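Local coordinates for Lmo0741 protein (Listeria monocytogenes, PDB 4R1H) that probably binds DNA as a winged helix-turn-helix transcriptional regulator of the GntR family, at residues A[29-35]-A[71-77]; A[13-17]-A[54-59]. All coordinates share one frame; numbering follows the deposited sequence. Where two conformers were deposited one is given.

Contact 1 of 2, residues A[29-35]-A[71-77]; sequences YEAGDKL and TGKYLTE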
# COMPACT_ATOMS: atom_id res chain seq x y z
N TYR A 29 -21.12 11.02 4.86
CA TYR A 29 -22.36 10.99 4.11
C TYR A 29 -23.18 9.88 4.79
O TYR A 29 -22.69 8.75 4.96
CB TYR A 29 -22.11 10.65 2.63
CG TYR A 29 -21.14 11.53 1.79
CD1 TYR A 29 -20.69 12.79 2.22
CD2 TYR A 29 -20.72 11.10 0.55
CE1 TYR A 29 -19.83 13.56 1.42
CE2 TYR A 29 -19.86 11.86 -0.25
CZ TYR A 29 -19.41 13.09 0.17
OH TYR A 29 -18.56 13.84 -0.71
N GLU A 30 -24.41 10.17 5.25
CA GLU A 30 -25.24 9.11 5.83
C GLU A 30 -26.20 8.55 4.76
O GLU A 30 -26.51 9.20 3.77
CB GLU A 30 -25.98 9.58 7.11
CG GLU A 30 -25.10 10.19 8.23
CD GLU A 30 -24.32 9.18 9.08
OE1 GLU A 30 -24.43 7.95 8.84
OE2 GLU A 30 -23.57 9.62 10.01
N ALA A 31 -26.62 7.31 4.97
CA ALA A 31 -27.42 6.58 4.03
C ALA A 31 -28.62 7.42 3.65
O ALA A 31 -29.28 8.00 4.53
CB ALA A 31 -27.82 5.23 4.64
N GLY A 32 -28.85 7.53 2.35
CA GLY A 32 -29.97 8.27 1.81
C GLY A 32 -29.65 9.72 1.54
O GLY A 32 -30.44 10.38 0.92
N ASP A 33 -28.49 10.22 1.97
CA ASP A 33 -28.16 11.68 1.81
C ASP A 33 -27.96 12.10 0.38
O ASP A 33 -27.44 11.33 -0.44
CB ASP A 33 -26.84 12.05 2.57
CG ASP A 33 -27.03 12.22 4.10
OD1 ASP A 33 -28.18 12.27 4.53
OD2 ASP A 33 -26.03 12.30 4.87
N LYS A 34 -28.34 13.35 0.08
CA LYS A 34 -28.04 13.99 -1.19
C LYS A 34 -26.53 14.28 -1.28
O LYS A 34 -25.93 14.72 -0.31
CB LYS A 34 -28.82 15.29 -1.32
CG LYS A 34 -28.57 15.99 -2.63
CD LYS A 34 -29.69 16.97 -2.89
CE LYS A 34 -29.54 17.54 -4.26
NZ LYS A 34 -30.47 18.69 -4.37
N LEU A 35 -25.93 13.98 -2.43
CA LEU A 35 -24.48 14.15 -2.64
C LEU A 35 -24.25 15.49 -3.32
O LEU A 35 -25.17 16.10 -3.84
CB LEU A 35 -23.89 13.05 -3.52
CG LEU A 35 -24.00 11.62 -2.95
CD1 LEU A 35 -23.52 10.66 -4.00
CD2 LEU A 35 -23.18 11.41 -1.71
N THR A 71 -33.37 16.23 -9.71
CA THR A 71 -33.22 16.60 -8.30
C THR A 71 -31.77 16.45 -7.80
O THR A 71 -31.28 17.33 -7.10
CB THR A 71 -34.22 15.86 -7.39
OG1 THR A 71 -35.55 16.08 -7.88
CG2 THR A 71 -34.14 16.38 -5.98
N GLY A 72 -31.06 15.38 -8.19
CA GLY A 72 -29.72 15.12 -7.68
C GLY A 72 -29.29 13.67 -7.58
O GLY A 72 -29.90 12.75 -8.17
N LYS A 73 -28.18 13.47 -6.86
CA LYS A 73 -27.60 12.17 -6.66
C LYS A 73 -27.56 11.90 -5.16
O LYS A 73 -27.31 12.80 -4.36
CB LYS A 73 -26.23 12.08 -7.25
CG LYS A 73 -26.27 12.18 -8.79
CD LYS A 73 -24.95 11.86 -9.44
CE LYS A 73 -24.96 12.25 -10.91
NZ LYS A 73 -25.62 11.17 -11.70
N TYR A 74 -27.80 10.65 -4.83
CA TYR A 74 -28.03 10.24 -3.48
C TYR A 74 -27.25 9.01 -3.13
O TYR A 74 -27.16 8.04 -3.89
CB TYR A 74 -29.52 9.91 -3.26
CG TYR A 74 -30.42 11.15 -3.39
CD1 TYR A 74 -30.81 11.60 -4.62
CD2 TYR A 74 -30.82 11.85 -2.27
CE1 TYR A 74 -31.56 12.76 -4.75
CE2 TYR A 74 -31.59 13.00 -2.39
CZ TYR A 74 -31.94 13.44 -3.64
OH TYR A 74 -32.71 14.57 -3.79
N LEU A 75 -26.85 8.95 -1.88
CA LEU A 75 -26.28 7.74 -1.33
C LEU A 75 -27.33 6.70 -1.08
O LEU A 75 -28.39 7.00 -0.53
CB LEU A 75 -25.52 8.08 -0.04
CG LEU A 75 -24.85 6.87 0.65
CD1 LEU A 75 -23.77 6.24 -0.23
CD2 LEU A 75 -24.24 7.26 2.01
N THR A 76 -27.04 5.46 -1.45
CA THR A 76 -27.92 4.38 -1.09
C THR A 76 -28.40 4.40 0.35
O THR A 76 -27.64 4.76 1.29
CB THR A 76 -27.30 3.04 -1.42
OG1 THR A 76 -28.22 1.99 -1.16
CG2 THR A 76 -26.04 2.74 -0.51
N GLU A 77 -29.67 4.04 0.56
CA GLU A 77 -30.15 3.93 1.90
C GLU A 77 -30.05 2.49 2.42
O GLU A 77 -30.44 2.22 3.57
CB GLU A 77 -31.61 4.51 1.98
CG GLU A 77 -32.60 3.48 1.53
CD GLU A 77 -32.69 3.27 0.02
OE1 GLU A 77 -31.84 3.72 -0.74
OE2 GLU A 77 -33.73 2.66 -0.38
O HOH W 1 -26.76 15.89 -5.99
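The carbonyl oxygen D33 O is met by two neighbouring donors: L75 N, in a nearly straight hydrogen bond of 2.8 Å, and Y74 CA, in a CA-H...O contact of 3.3 Å. This is the wing of a winged helix, where the antiparallel hairpin 65-68/72-75 receives segment 29-35 along the side of strand 72-75 away from strand 65-68. One bridge, K34 with Y74, makes the join; its second hydrogen bond runs from L35 N to K73 O at 2.6 Å. A water extends the pairing, donating to L35 O and accepting from K73 N. At the other end a type II turn from E30 to D33 brings G32 N to both L75 O and T76 O, though both bonds are weak and bent. The carboxylate of D33 steadies that turn, D33 OD2 taking E30 N from above its plane. Beneath the backbone pairing, L75 and L35 point inward, L75 CD2 resting against E30 O at 3.5 Å while L35 reaches Y56 of helix 49-61.

K34 lies on the outer side. Its CG is anti to the backbone N (chi1 -179°) and lies over one face of the Y74 ring, the chain beyond running extended past the phenol; K34 CB separately touches Y74 CE2 at 3.7 Å. G32 O sits in the plane of the same ring, at its edge, 3.5 Å from Y74 CD2. T71 and G72 form a classic beta bulge opposite V68, and there the lysine ends, K34 NZ bonded to T71 O at 3.2 Å.

Contact 2 of 2, residues A[13-17]-A[54-59]; sequences YKQIV and RAYAEL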
# COMPACT_ATOMS: atom_id res chain seq x y z
N TYR A 13 -9.80 9.04 -11.50
CA TYR A 13 -11.19 8.71 -11.10
C TYR A 13 -11.26 7.63 -10.04
O TYR A 13 -12.19 7.65 -9.17
CB TYR A 13 -12.10 8.39 -12.28
CG TYR A 13 -11.98 6.98 -12.72
CD1 TYR A 13 -11.03 6.61 -13.66
CD2 TYR A 13 -12.88 5.99 -12.26
CE1 TYR A 13 -10.91 5.31 -14.10
CE2 TYR A 13 -12.76 4.68 -12.70
CZ TYR A 13 -11.82 4.35 -13.67
OH TYR A 13 -11.68 3.04 -14.11
N LYS A 14 -10.33 6.68 -10.03
CA LYS A 14 -10.40 5.61 -9.03
C LYS A 14 -10.04 6.20 -7.66
O LYS A 14 -10.53 5.72 -6.65
CB LYS A 14 -9.44 4.48 -9.36
CG LYS A 14 -9.93 3.60 -10.50
CD LYS A 14 -11.09 2.69 -10.07
CE LYS A 14 -11.10 1.43 -10.95
NZ LYS A 14 -12.40 0.69 -10.86
N GLN A 15 -9.16 7.19 -7.62
CA GLN A 15 -8.85 7.86 -6.37
C GLN A 15 -10.02 8.66 -5.80
O GLN A 15 -10.22 8.74 -4.55
CB GLN A 15 -7.64 8.76 -6.49
CG GLN A 15 -6.41 7.94 -6.79
CD GLN A 15 -5.19 8.80 -7.00
OE1 GLN A 15 -4.68 9.36 -6.03
NE2 GLN A 15 -4.71 8.90 -8.25
N ILE A 16 -10.80 9.24 -6.70
CA ILE A 16 -11.99 9.94 -6.32
C ILE A 16 -13.02 8.93 -5.84
O ILE A 16 -13.74 9.22 -4.87
CB ILE A 16 -12.60 10.79 -7.46
CG1 ILE A 16 -11.58 11.79 -8.07
CG2 ILE A 16 -13.85 11.53 -6.98
CD1 ILE A 16 -11.34 13.06 -7.29
N VAL A 17 -13.16 7.79 -6.53
CA VAL A 17 -14.04 6.76 -6.01
C VAL A 17 -13.64 6.43 -4.55
O VAL A 17 -14.51 6.32 -3.68
CB VAL A 17 -14.02 5.54 -6.89
CG1 VAL A 17 -14.76 4.39 -6.27
CG2 VAL A 17 -14.70 5.91 -8.22
N ARG A 54 -16.93 10.30 -14.14
CA ARG A 54 -16.59 8.88 -14.30
C ARG A 54 -16.69 8.18 -12.95
O ARG A 54 -17.20 7.02 -12.87
CB ARG A 54 -15.19 8.59 -14.89
CG ARG A 54 -15.12 7.12 -15.27
CD ARG A 54 -13.91 6.67 -15.97
NE ARG A 54 -14.01 5.27 -16.42
CZ ARG A 54 -13.16 4.71 -17.31
NH1 ARG A 54 -12.10 5.36 -17.83
NH2 ARG A 54 -13.35 3.44 -17.69
N ALA A 55 -16.24 8.86 -11.90
CA ALA A 55 -16.30 8.29 -10.53
C ALA A 55 -17.78 8.06 -10.09
O ALA A 55 -18.12 6.97 -9.60
CB ALA A 55 -15.63 9.23 -9.54
N TYR A 56 -18.63 9.06 -10.33
CA TYR A 56 -20.06 8.93 -10.06
C TYR A 56 -20.68 7.79 -10.87
O TYR A 56 -21.46 7.01 -10.34
CB TYR A 56 -20.77 10.25 -10.27
CG TYR A 56 -20.65 11.23 -9.14
CD1 TYR A 56 -19.86 10.98 -8.02
CD2 TYR A 56 -21.40 12.41 -9.14
CE1 TYR A 56 -19.86 11.86 -6.94
CE2 TYR A 56 -21.41 13.30 -8.08
CZ TYR A 56 -20.64 13.02 -6.96
OH TYR A 56 -20.65 13.93 -5.92
N ALA A 57 -20.31 7.63 -12.15
CA ALA A 57 -20.76 6.47 -12.92
C ALA A 57 -20.42 5.13 -12.34
O ALA A 57 -21.27 4.25 -12.26
CB ALA A 57 -20.26 6.52 -14.37
N GLU A 58 -19.19 4.98 -11.87
CA GLU A 58 -18.77 3.76 -11.28
C GLU A 58 -19.55 3.51 -9.97
O GLU A 58 -20.02 2.40 -9.73
CB GLU A 58 -17.26 3.75 -11.01
CG GLU A 58 -16.83 2.46 -10.33
CD GLU A 58 -15.34 2.27 -10.26
OE1 GLU A 58 -14.74 2.36 -11.36
OE2 GLU A 58 -14.87 1.95 -9.15
N LEU A 59 -19.73 4.56 -9.21
CA LEU A 59 -20.52 4.44 -7.95
C LEU A 59 -22.00 4.04 -8.22
O LEU A 59 -22.67 3.28 -7.43
CB LEU A 59 -20.40 5.75 -7.20
CG LEU A 59 -19.06 6.03 -6.55
CD1 LEU A 59 -19.05 7.44 -6.11
CD2 LEU A 59 -18.77 5.08 -5.39
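In the winged helix-turn-helix domain, helix 12-25 packs against helix 49-61, the second helix of the helix-turn-helix and, as in its relatives, probably the recognition helix. The segment axes come within 8.7 Å and cross at -55°, with Y13 and A55 backbones nearest. The small A55 admits this approach: V17 CG2 lies 3.7 Å from A55 CB, while V17 CG1 meets L59 CD2.

Toward the surface the contact becomes a layered aromatic and ionic cluster. R54 runs extended from CG to NE across one face of the Y13 ring. Its CD stands over the ring centre, 3.6 Å from the Y13 ring centroid in a CH-pi contact, and its guanidinium lies flat on the phenol end, planes 7° apart, in an off-centre cation-pi stack with R54 CZ 4.4 Å from that centroid. The opposite face is covered by K14 CG, nearer the rim. Y13 reaches this sandwich with CG between its backbone N and carbonyl carbon, chi1 84°.

E58 comes from a third direction. Its carboxylate stands almost perpendicular to the ring and brings OE1 into the ring plane at the edge, 3.3 Å from Y13 CE2. K14, bent at chi2, curls back so that K14 NZ meets E58 OE1 at 2.9 Å on the syn side; the second bond, from K14 NZ to E58 OE2, is weak. The charges thus suit the tyrosine's quadrupole, a guanidinium lying off-centre over the electron-rich face and a carboxylate oxygen at the electropositive edge. Stack and edge contact probably both favour this ring orientation, and the K14 salt bridge holds E58 OE1 at the edge.

How the contacts relate
The two contacts lie in one winged-helix domain, their centres 15 Å apart, and their segments alternate along the chain: 13-17, 29-35, 54-59, then 71-77. Contact 2 joins helix 12-25 to helix 49-61, whereas contact 1 lays the loop between helices 12-25 and 38-45 against strand 72-75 of the wing. Y56, on helix 49-61, connects them: its ring packs on K73 CD, 3.6 Å from Y56 CD2, and its OH, hydrogen-bonded to L36 O, lies near L35 CB. This interlaced order means that pieces far apart in sequence close the domain together. The presumed recognition helix thus packs on helix 12-25 and also touches the wing, recognition helix and wing being the two elements that commonly meet DNA in this fold.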